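Local atomic coordinates of fructose-bisphosphate aldolase (Plasmodium falciparum, PDB entry 4TR9), a protein that belongs to the class I fructose-bisphosphate aldolase family, folds as a TIM barrel and assembles as four chains. Residues D67-F78 against A330-E339; V276-A287 against L304-S315. All coordinates share one frame; numbering follows the deposited sequence.

Contact 1 of 2, residues D67-F78 against A330-E339; sequences DLLFGTKGLGKF and AREVLLQRAE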
loop_
_atom_site.group_PDB
_atom_site.type_symbol
_atom_site.label_atom_id
_atom_site.label_comp_id
_atom_site.label_asym_id
_atom_site.label_seq_id
_atom_site.Cartn_x
_atom_site.Cartn_y
_atom_site.Cartn_z
ATOM N N ASP A 67 45.955 2.610 -0.331
ATOM C CA ASP A 67 46.903 3.357 0.486
ATOM C C ASP A 67 47.244 4.673 -0.200
ATOM O O ASP A 67 47.444 5.698 0.452
ATOM C CB ASP A 67 48.175 2.543 0.733
ATOM C CG ASP A 67 49.298 3.378 1.320
ATOM O OD1 ASP A 67 49.316 3.568 2.554
ATOM O OD2 ASP A 67 50.164 3.840 0.548
ATOM N N LEU A 68 47.308 4.632 -1.528
ATOM C CA LEU A 68 47.587 5.815 -2.329
ATOM C C LEU A 68 46.465 6.835 -2.186
ATOM O O LEU A 68 46.709 8.040 -2.116
ATOM C CB LEU A 68 47.777 5.428 -3.800
ATOM C CG LEU A 68 48.097 6.515 -4.830
ATOM C CD1 LEU A 68 49.000 5.946 -5.904
ATOM C CD2 LEU A 68 46.831 7.077 -5.462
ATOM N N LEU A 69 45.233 6.341 -2.143
ATOM C CA LEU A 69 44.064 7.202 -2.030
ATOM C C LEU A 69 43.953 7.820 -0.642
ATOM O O LEU A 69 43.859 9.037 -0.498
ATOM C CB LEU A 69 42.789 6.419 -2.352
ATOM C CG LEU A 69 42.667 5.819 -3.755
ATOM C CD1 LEU A 69 41.388 5.005 -3.876
ATOM C CD2 LEU A 69 42.711 6.910 -4.813
ATOM N N PHE A 70 43.974 6.971 0.381
ATOM C CA PHE A 70 43.710 7.414 1.745
ATOM C C PHE A 70 44.931 8.077 2.373
ATOM O O PHE A 70 44.811 8.817 3.350
ATOM C CB PHE A 70 43.252 6.233 2.607
ATOM C CG PHE A 70 42.119 5.446 2.004
ATOM C CD1 PHE A 70 41.186 6.059 1.183
ATOM C CD2 PHE A 70 41.992 4.090 2.256
ATOM C CE1 PHE A 70 40.151 5.337 0.624
ATOM C CE2 PHE A 70 40.957 3.363 1.700
ATOM C CZ PHE A 70 40.038 3.988 0.882
ATOM N N GLY A 71 46.103 7.813 1.806
ATOM C CA GLY A 71 47.337 8.384 2.312
ATOM C C GLY A 71 47.656 9.727 1.686
ATOM O O GLY A 71 48.732 10.282 1.901
ATOM N N THR A 72 46.713 10.249 0.907
ATOM C CA THR A 72 46.896 11.530 0.235
ATOM C C THR A 72 46.822 12.692 1.221
ATOM O O THR A 72 45.766 12.973 1.787
ATOM C CB THR A 72 45.845 11.742 -0.868
ATOM O OG1 THR A 72 45.948 10.689 -1.836
ATOM C CG2 THR A 72 46.059 13.078 -1.557
ATOM N N LYS A 73 47.952 13.363 1.417
ATOM C CA LYS A 73 48.024 14.492 2.337
ATOM C C LYS A 73 47.227 15.683 1.815
ATOM O O LYS A 73 47.555 16.257 0.777
ATOM C CB LYS A 73 49.483 14.894 2.575
ATOM C CG LYS A 73 50.298 13.844 3.318
ATOM C CD LYS A 73 51.753 14.267 3.474
ATOM C CE LYS A 73 52.500 14.212 2.150
ATOM N NZ LYS A 73 52.615 12.820 1.631
ATOM N N GLY A 74 46.172 16.045 2.541
ATOM C CA GLY A 74 45.349 17.183 2.178
ATOM C C GLY A 74 44.029 16.791 1.541
ATOM O O GLY A 74 43.291 17.643 1.048
ATOM N N LEU A 75 43.730 15.495 1.557
ATOM C CA LEU A 75 42.503 14.982 0.958
ATOM C C LEU A 75 41.278 15.364 1.784
ATOM O O LEU A 75 40.168 15.459 1.260
ATOM C CB LEU A 75 42.580 13.460 0.807
ATOM C CG LEU A 75 41.432 12.790 0.049
ATOM C CD1 LEU A 75 41.415 13.240 -1.404
ATOM C CD2 LEU A 75 41.525 11.275 0.147
ATOM N N GLY A 76 41.491 15.590 3.077
ATOM C CA GLY A 76 40.405 15.891 3.993
ATOM C C GLY A 76 39.733 17.227 3.748
ATOM O O GLY A 76 38.654 17.492 4.278
ATOM N N LYS A 77 40.371 18.072 2.946
ATOM C CA LYS A 77 39.817 19.382 2.627
ATOM C C LYS A 77 38.616 19.255 1.695
ATOM O O LYS A 77 37.712 20.090 1.716
ATOM C CB LYS A 77 40.887 20.276 1.995
ATOM C CG LYS A 77 40.440 21.711 1.759
ATOM C CD LYS A 77 41.560 22.557 1.175
ATOM C CE LYS A 77 41.108 23.992 0.956
ATOM N NZ LYS A 77 42.193 24.839 0.390
ATOM N N PHE A 78 38.604 18.200 0.887
ATOM C CA PHE A 78 37.542 18.010 -0.097
ATOM C C PHE A 78 36.727 16.745 0.161
ATOM O O PHE A 78 35.625 16.591 -0.364
ATOM C CB PHE A 78 38.130 17.964 -1.508
ATOM C CG PHE A 78 39.132 19.049 -1.781
ATOM C CD1 PHE A 78 38.737 20.374 -1.848
ATOM C CD2 PHE A 78 40.468 18.742 -1.977
ATOM C CE1 PHE A 78 39.656 21.374 -2.100
ATOM C CE2 PHE A 78 41.392 19.737 -2.230
ATOM C CZ PHE A 78 40.985 21.055 -2.291
ATOM N N ALA A 330 50.076 10.677 -8.960
ATOM C CA ALA A 330 48.677 10.277 -9.046
ATOM C C ALA A 330 47.854 10.897 -7.920
ATOM O O ALA A 330 46.663 11.163 -8.085
ATOM C CB ALA A 330 48.557 8.761 -9.017
ATOM N N ARG A 331 48.493 11.123 -6.776
ATOM C CA ARG A 331 47.814 11.713 -5.628
ATOM C C ARG A 331 47.417 13.159 -5.900
ATOM O O ARG A 331 46.417 13.645 -5.370
ATOM C CB ARG A 331 48.695 11.632 -4.381
ATOM C CG ARG A 331 48.738 10.252 -3.747
ATOM C CD ARG A 331 49.611 10.239 -2.504
ATOM N NE ARG A 331 49.526 8.964 -1.797
ATOM C CZ ARG A 331 50.199 8.680 -0.687
ATOM N NH1 ARG A 331 50.059 7.494 -0.110
ATOM N NH2 ARG A 331 51.013 9.581 -0.154
ATOM N N GLU A 332 48.202 13.845 -6.724
ATOM C CA GLU A 332 47.876 15.210 -7.117
ATOM C C GLU A 332 46.691 15.203 -8.078
ATOM O O GLU A 332 45.866 16.118 -8.071
ATOM C CB GLU A 332 49.084 15.899 -7.756
ATOM C CG GLU A 332 48.837 17.355 -8.140
ATOM C CD GLU A 332 50.100 18.070 -8.585
ATOM O OE1 GLU A 332 51.206 17.556 -8.310
ATOM O OE2 GLU A 332 49.988 19.146 -9.209
ATOM N N VAL A 333 46.611 14.161 -8.901
ATOM C CA VAL A 333 45.487 13.988 -9.813
ATOM C C VAL A 333 44.207 13.763 -9.013
ATOM O O VAL A 333 43.135 14.241 -9.383
ATOM C CB VAL A 333 45.714 12.808 -10.781
ATOM C CG1 VAL A 333 44.528 12.647 -11.720
ATOM C CG2 VAL A 333 46.996 13.013 -11.571
ATOM N N LEU A 334 44.336 13.041 -7.905
ATOM C CA LEU A 334 43.215 12.802 -7.005
ATOM C C LEU A 334 42.746 14.098 -6.353
ATOM O O LEU A 334 41.546 14.326 -6.194
ATOM C CB LEU A 334 43.603 11.787 -5.930
ATOM C CG LEU A 334 42.550 11.507 -4.855
ATOM C CD1 LEU A 334 41.293 10.917 -5.476
ATOM C CD2 LEU A 334 43.108 10.585 -3.780
ATOM N N LEU A 335 43.701 14.945 -5.981
ATOM C CA LEU A 335 43.393 16.197 -5.297
ATOM C C LEU A 335 42.710 17.208 -6.210
ATOM O O LEU A 335 41.807 17.925 -5.780
ATOM C CB LEU A 335 44.667 16.807 -4.710
ATOM C CG LEU A 335 45.204 16.137 -3.446
ATOM C CD1 LEU A 335 46.499 16.795 -2.994
ATOM C CD2 LEU A 335 44.162 16.184 -2.339
ATOM N N GLN A 336 43.139 17.268 -7.468
ATOM C CA GLN A 336 42.564 18.226 -8.405
ATOM C C GLN A 336 41.152 17.812 -8.809
ATOM O O GLN A 336 40.325 18.659 -9.144
ATOM C CB GLN A 336 43.449 18.380 -9.647
ATOM C CG GLN A 336 43.468 17.176 -10.571
ATOM C CD GLN A 336 44.153 17.468 -11.891
ATOM O OE1 GLN A 336 44.631 18.579 -12.122
ATOM N NE2 GLN A 336 44.203 16.471 -12.767
ATOM N N ARG A 337 40.874 16.513 -8.771
ATOM C CA ARG A 337 39.530 16.021 -9.050
ATOM C C ARG A 337 38.635 16.233 -7.837
ATOM O O ARG A 337 37.457 16.563 -7.971
ATOM C CB ARG A 337 39.551 14.542 -9.442
ATOM C CG ARG A 337 40.260 14.246 -10.756
ATOM C CD ARG A 337 39.811 15.188 -11.861
ATOM N NE ARG A 337 38.360 15.205 -12.020
ATOM C CZ ARG A 337 37.709 16.036 -12.828
ATOM N NH1 ARG A 337 36.387 15.986 -12.909
ATOM N NH2 ARG A 337 38.380 16.921 -13.553
ATOM N N ALA A 338 39.206 16.041 -6.652
ATOM C CA ALA A 338 38.483 16.265 -5.407
ATOM C C ALA A 338 38.124 17.739 -5.255
ATOM O O ALA A 338 37.031 18.078 -4.804
ATOM C CB ALA A 338 39.307 15.793 -4.221
ATOM N N GLU A 339 39.054 18.609 -5.636
ATOM C CA GLU A 339 38.831 20.049 -5.575
ATOM C C GLU A 339 37.812 20.481 -6.622
ATOM O O GLU A 339 37.032 21.406 -6.398
ATOM C CB GLU A 339 40.146 20.807 -5.774
ATOM C CG GLU A 339 40.028 22.315 -5.610
ATOM C CD GLU A 339 41.345 23.032 -5.834
ATOM O OE1 GLU A 339 42.261 22.428 -6.432
ATOM O OE2 GLU A 339 41.466 24.201 -5.410
HETATM O O HOH W 1 52.760 11.566 -1.302
#
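The F78 ring lies between two aliphatic groups. E339 covers one face, its CB 3.8 Å from the centre of the F78 ring and 20° off the ring normal, a CH-pi contact, while K77 CB sits over the opposite face. The R331 guanidinium carries G71 O and T72 N over one face, with L68 CA in plane at its edge. Both groups belong to the seam where the C-terminal helix 327-346 of this TIM-barrel protein packs against the end of helix 59-70 and the turn leading to strand 79-84. R331, extended from CG to NE (chi2 -179°), reaches the carbonyls at that helix end. Its NE donates to L68 O at 3.0 Å; the acceptor stands 33° out of the guanidinium plane and is met on a lone pair. R331 NH1 makes a weak bond to D67 O of 3.2 Å. A long salt bridge of 3.7 Å joins R331 NH1 to D67 OD2; the other carboxylate oxygen, OD1, is bonded to N93. K73 NZ comes to 4.0 Å from R331 NH2, and a water accepts from both, weakly from the lysine, probably easing the like charges. Beyond the arginine the contact is largely apolar. L334 CD2 fits among L69, L75 and T72, 3.9 Å from L75 CD1. The methyl of T72 meets L335 tip to tip, T72 CG2 lying 3.7 Å from L335 CG. At the far end the A338 methyl packs against the stem of the F78 side chain, A338 CB being 3.7 Å from F78 CB.

Contact 2 of 2, residues V276-A287 against L304-S315; sequences VFLSGGQSEEEA and LTFSYGRALQAS
Strand 274-277, helix 284-295 and strand 303-308 form a beta-alpha-beta unit of the TIM barrel, and this contact joins its two parallel strands and then the two helices that follow them. The pairing is carried by F277: its N donates to T305 O at 3.1 Å, and its O accepts from S307 N at 2.7 Å, with a C=O...N angle of 156° in the carbonyl plane. V276 and T305 share one face of the sheet, side by side and pointing the same way, with V276 CG1 3.6 Å from T305 CG2. S307 CB packs against V276 CB, and S307 OG makes a weak bond to K237, a residue of the ligand pocket. The Y308 ring is sandwiched between F306 CB on one face and A287 CB on the other. Its hydroxyl bonds weakly to the helix, Y308 OH to A287 O being 2.7 Å. Three small groups fill the join between the helices: A311 CB lies 3.7 Å from A287 CB and equally 3.7 Å from S279 CB, while S279 OG bonds to the backbone of a bound peptide. E284 runs out past A311 with CG anti to its carbonyl carbon (chi1 -72°) and an extended chain beyond, which brings the carboxylate to S315, where both oxygens are engaged. S315 OG donates to E284 OE1 at a modelled length so short that its exact value is doubtful. The backbone S315 N meets E284 OE2 at 2.7 Å, from above the carboxylate plane and 38° out of it.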
loop_
_atom_site.group_PDB
_atom_site.type_symbol
_atom_site.label_atom_id
_atom_site.label_comp_id
_atom_site.label_asym_id
_atom_site.label_seq_id
_atom_site.Cartn_x
_atom_site.Cartn_y
_atom_site.Cartn_z
ATOM N N VAL A 276 23.938 12.629 -1.710
ATOM C CA VAL A 276 25.230 12.352 -2.327
ATOM C C VAL A 276 25.073 11.635 -3.669
ATOM O O VAL A 276 24.810 10.435 -3.717
ATOM C CB VAL A 276 26.126 11.514 -1.389
ATOM C CG1 VAL A 276 26.815 12.411 -0.378
ATOM C CG2 VAL A 276 25.310 10.441 -0.677
ATOM N N PHE A 277 25.237 12.378 -4.758
ATOM C CA PHE A 277 25.053 11.821 -6.096
ATOM C C PHE A 277 26.130 10.805 -6.466
ATOM O O PHE A 277 27.256 10.866 -5.974
ATOM C CB PHE A 277 25.030 12.940 -7.140
ATOM C CG PHE A 277 23.819 13.821 -7.056
ATOM C CD1 PHE A 277 22.594 13.380 -7.527
ATOM C CD2 PHE A 277 23.907 15.091 -6.514
ATOM C CE1 PHE A 277 21.477 14.188 -7.452
ATOM C CE2 PHE A 277 22.793 15.905 -6.437
ATOM C CZ PHE A 277 21.577 15.451 -6.907
ATOM N N LEU A 278 25.767 9.870 -7.339
ATOM C CA LEU A 278 26.716 8.899 -7.863
ATOM C C LEU A 278 27.097 9.270 -9.293
ATOM O O LEU A 278 26.257 9.724 -10.069
ATOM C CB LEU A 278 26.134 7.484 -7.799
ATOM C CG LEU A 278 24.782 7.214 -8.467
ATOM C CD1 LEU A 278 24.955 6.721 -9.898
ATOM C CD2 LEU A 278 23.970 6.220 -7.648
ATOM N N SER A 279 28.367 9.077 -9.633
ATOM C CA SER A 279 28.872 9.450 -10.950
ATOM C C SER A 279 28.274 8.577 -12.048
ATOM O O SER A 279 27.955 9.065 -13.132
ATOM C CB SER A 279 30.400 9.360 -10.983
ATOM O OG SER A 279 30.845 8.053 -10.669
ATOM N N GLY A 280 28.116 7.290 -11.761
ATOM C CA GLY A 280 27.587 6.355 -12.737
ATOM C C GLY A 280 28.551 6.153 -13.888
ATOM O O GLY A 280 29.746 5.954 -13.677
ATOM N N GLY A 281 28.033 6.212 -15.111
ATOM C CA GLY A 281 28.858 6.044 -16.293
ATOM C C GLY A 281 29.381 7.358 -16.845
ATOM O O GLY A 281 30.039 7.381 -17.885
ATOM N N GLN A 282 29.088 8.452 -16.148
ATOM C CA GLN A 282 29.527 9.775 -16.581
ATOM C C GLN A 282 31.044 9.895 -16.544
ATOM O O GLN A 282 31.705 9.252 -15.728
ATOM C CB GLN A 282 28.907 10.867 -15.706
ATOM C CG GLN A 282 27.391 10.891 -15.697
ATOM C CD GLN A 282 26.839 11.962 -14.778
ATOM O OE1 GLN A 282 27.372 13.070 -14.709
ATOM N NE2 GLN A 282 25.772 11.634 -14.059
ATOM N N SER A 283 31.593 10.720 -17.429
ATOM C CA SER A 283 33.023 10.994 -17.418
ATOM C C SER A 283 33.365 11.839 -16.199
ATOM O O SER A 283 32.476 12.399 -15.558
ATOM C CB SER A 283 33.453 11.702 -18.704
ATOM O OG SER A 283 32.813 12.959 -18.835
ATOM N N GLU A 284 34.652 11.923 -15.876
ATOM C CA GLU A 284 35.099 12.686 -14.716
ATOM C C GLU A 284 34.674 14.145 -14.800
ATOM O O GLU A 284 34.175 14.711 -13.828
ATOM C CB GLU A 284 36.619 12.602 -14.570
ATOM C CG GLU A 284 37.134 11.253 -14.105
ATOM C CD GLU A 284 38.636 11.252 -13.909
ATOM O OE1 GLU A 284 39.321 12.068 -14.560
ATOM O OE2 GLU A 284 39.133 10.442 -13.098
ATOM N N GLU A 285 34.869 14.746 -15.969
ATOM C CA GLU A 285 34.574 16.160 -16.160
ATOM C C GLU A 285 33.073 16.437 -16.126
ATOM O O GLU A 285 32.623 17.361 -15.451
ATOM C CB GLU A 285 35.168 16.656 -17.479
ATOM C CG GLU A 285 35.086 18.162 -17.663
ATOM C CD GLU A 285 35.902 18.921 -16.634
ATOM O OE1 GLU A 285 36.936 18.388 -16.179
ATOM O OE2 GLU A 285 35.507 20.052 -16.275
ATOM N N GLU A 286 32.304 15.633 -16.854
ATOM C CA GLU A 286 30.858 15.817 -16.919
ATOM C C GLU A 286 30.196 15.567 -15.567
ATOM O O GLU A 286 29.157 16.149 -15.261
ATOM C CB GLU A 286 30.247 14.900 -17.982
ATOM C CG GLU A 286 30.617 15.281 -19.408
ATOM C CD GLU A 286 29.995 14.361 -20.439
ATOM O OE1 GLU A 286 29.393 13.341 -20.042
ATOM O OE2 GLU A 286 30.108 14.657 -21.647
ATOM N N ALA A 287 30.805 14.704 -14.759
ATOM C CA ALA A 287 30.304 14.441 -13.414
ATOM C C ALA A 287 30.494 15.665 -12.526
ATOM O O ALA A 287 29.740 15.880 -11.577
ATOM C CB ALA A 287 31.002 13.233 -12.811
ATOM N N LEU A 304 23.595 19.174 -1.649
ATOM C CA LEU A 304 23.667 18.336 -2.840
ATOM C C LEU A 304 25.114 18.156 -3.280
ATOM O O LEU A 304 25.606 18.873 -4.153
ATOM C CB LEU A 304 22.832 18.935 -3.974
ATOM C CG LEU A 304 21.344 19.107 -3.659
ATOM C CD1 LEU A 304 20.569 19.520 -4.895
ATOM C CD2 LEU A 304 20.773 17.828 -3.079
ATOM N N THR A 305 25.791 17.192 -2.663
ATOM C CA THR A 305 27.192 16.931 -2.960
ATOM C C THR A 305 27.357 15.617 -3.721
ATOM O O THR A 305 26.460 15.199 -4.452
ATOM C CB THR A 305 28.040 16.903 -1.672
ATOM O OG1 THR A 305 29.364 16.448 -1.975
ATOM C CG2 THR A 305 27.412 15.988 -0.632
ATOM N N PHE A 306 28.503 14.966 -3.544
ATOM C CA PHE A 306 28.846 13.801 -4.351
ATOM C C PHE A 306 29.306 12.599 -3.532
ATOM O O PHE A 306 29.861 12.745 -2.443
ATOM C CB PHE A 306 29.938 14.171 -5.359
ATOM C CG PHE A 306 31.213 14.661 -4.724
ATOM C CD1 PHE A 306 32.251 13.783 -4.450
ATOM C CD2 PHE A 306 31.374 15.999 -4.402
ATOM C CE1 PHE A 306 33.422 14.231 -3.865
ATOM C CE2 PHE A 306 32.542 16.453 -3.815
ATOM C CZ PHE A 306 33.568 15.568 -3.550
ATOM N N SER A 307 29.064 11.409 -4.073
ATOM C CA SER A 307 29.637 10.177 -3.547
ATOM C C SER A 307 30.309 9.438 -4.695
ATOM O O SER A 307 29.943 8.311 -5.028
ATOM C CB SER A 307 28.570 9.300 -2.890
ATOM O OG SER A 307 29.133 8.096 -2.396
ATOM N N TYR A 308 31.292 10.094 -5.304
ATOM C CA TYR A 308 31.917 9.595 -6.520
ATOM C C TYR A 308 32.963 8.522 -6.255
ATOM O O TYR A 308 33.576 8.478 -5.188
ATOM C CB TYR A 308 32.563 10.745 -7.296
ATOM C CG TYR A 308 31.585 11.755 -7.851
ATOM C CD1 TYR A 308 30.250 11.425 -8.048
ATOM C CD2 TYR A 308 32.001 13.036 -8.187
ATOM C CE1 TYR A 308 29.355 12.349 -8.559
ATOM C CE2 TYR A 308 31.115 13.964 -8.699
ATOM C CZ TYR A 308 29.795 13.616 -8.882
ATOM O OH TYR A 308 28.915 14.542 -9.391
ATOM N N GLY A 309 33.157 7.660 -7.245
ATOM C CA GLY A 309 34.223 6.679 -7.220
ATOM C C GLY A 309 34.918 6.671 -8.566
ATOM O O GLY A 309 36.140 6.762 -8.647
ATOM N N ARG A 310 34.127 6.574 -9.628
ATOM C CA ARG A 310 34.656 6.620 -10.985
ATOM C C ARG A 310 35.183 8.010 -11.320
ATOM O O ARG A 310 36.235 8.153 -11.941
ATOM C CB ARG A 310 33.580 6.216 -11.992
ATOM C CG ARG A 310 34.036 6.246 -13.441
ATOM C CD ARG A 310 32.883 5.947 -14.382
ATOM N NE ARG A 310 33.344 5.516 -15.698
ATOM C CZ ARG A 310 33.498 4.244 -16.052
ATOM N NH1 ARG A 310 33.923 3.939 -17.270
ATOM N NH2 ARG A 310 33.227 3.277 -15.186
ATOM N N ALA A 311 34.449 9.032 -10.894
ATOM C CA ALA A 311 34.782 10.414 -11.227
ATOM C C ALA A 311 35.990 10.932 -10.451
ATOM O O ALA A 311 36.466 12.038 -10.702
ATOM C CB ALA A 311 33.580 11.312 -10.978
ATOM N N LEU A 312 36.485 10.133 -9.512
ATOM C CA LEU A 312 37.610 10.545 -8.681
ATOM C C LEU A 312 38.835 9.654 -8.861
ATOM O O LEU A 312 39.948 10.051 -8.524
ATOM C CB LEU A 312 37.206 10.557 -7.205
ATOM C CG LEU A 312 36.247 11.660 -6.755
ATOM C CD1 LEU A 312 35.821 11.442 -5.312
ATOM C CD2 LEU A 312 36.892 13.028 -6.924
ATOM N N GLN A 313 38.631 8.455 -9.396
ATOM C CA GLN A 313 39.696 7.457 -9.436
ATOM C C GLN A 313 40.125 7.053 -10.843
ATOM O O GLN A 313 41.165 6.415 -11.013
ATOM C CB GLN A 313 39.264 6.209 -8.666
ATOM C CG GLN A 313 38.949 6.456 -7.202
ATOM C CD GLN A 313 38.468 5.205 -6.493
ATOM O OE1 GLN A 313 37.367 5.173 -5.946
ATOM N NE2 GLN A 313 39.295 4.167 -6.499
ATOM N N ALA A 314 39.329 7.417 -11.845
ATOM C CA ALA A 314 39.594 6.999 -13.220
ATOM C C ALA A 314 40.951 7.490 -13.723
ATOM O O ALA A 314 41.734 6.713 -14.271
ATOM C CB ALA A 314 38.486 7.485 -14.141
ATOM N N SER A 315 41.227 8.776 -13.530
ATOM C CA SER A 315 42.483 9.360 -13.988
ATOM C C SER A 315 43.636 9.018 -13.051
ATOM O O SER A 315 44.798 9.016 -13.460
ATOM C CB SER A 315 42.349 10.877 -14.121
ATOM O OG SER A 315 41.436 11.221 -15.148
HETATM O O HOH W 2 35.001 14.473 -11.468
#

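Contact 1 and contact 2 have centres 15 Å apart and meet through two successive helices, 310-320 and 327-346. L334, whose CD2 serves contact 1, turns its other methyl to contact 2, L334 CD1 lying 3.4 Å from L312 O. Farther along the same helix R337 NH2 and E285 OE1, 3.3 Å apart, form a weak ion pair between the two regions. Their relation to the pocket differs. In contact 2 the L278 side chain is about 6 Å from the bound N'-[(E)-(2,4-dichlorophenyl)methylidene]-3,4-dihydroxybenzohydrazide, and Y308 shares backbone bonds with A38 of the pocket. In contact 1 the L69 side chain is about 12 Å from the ligand.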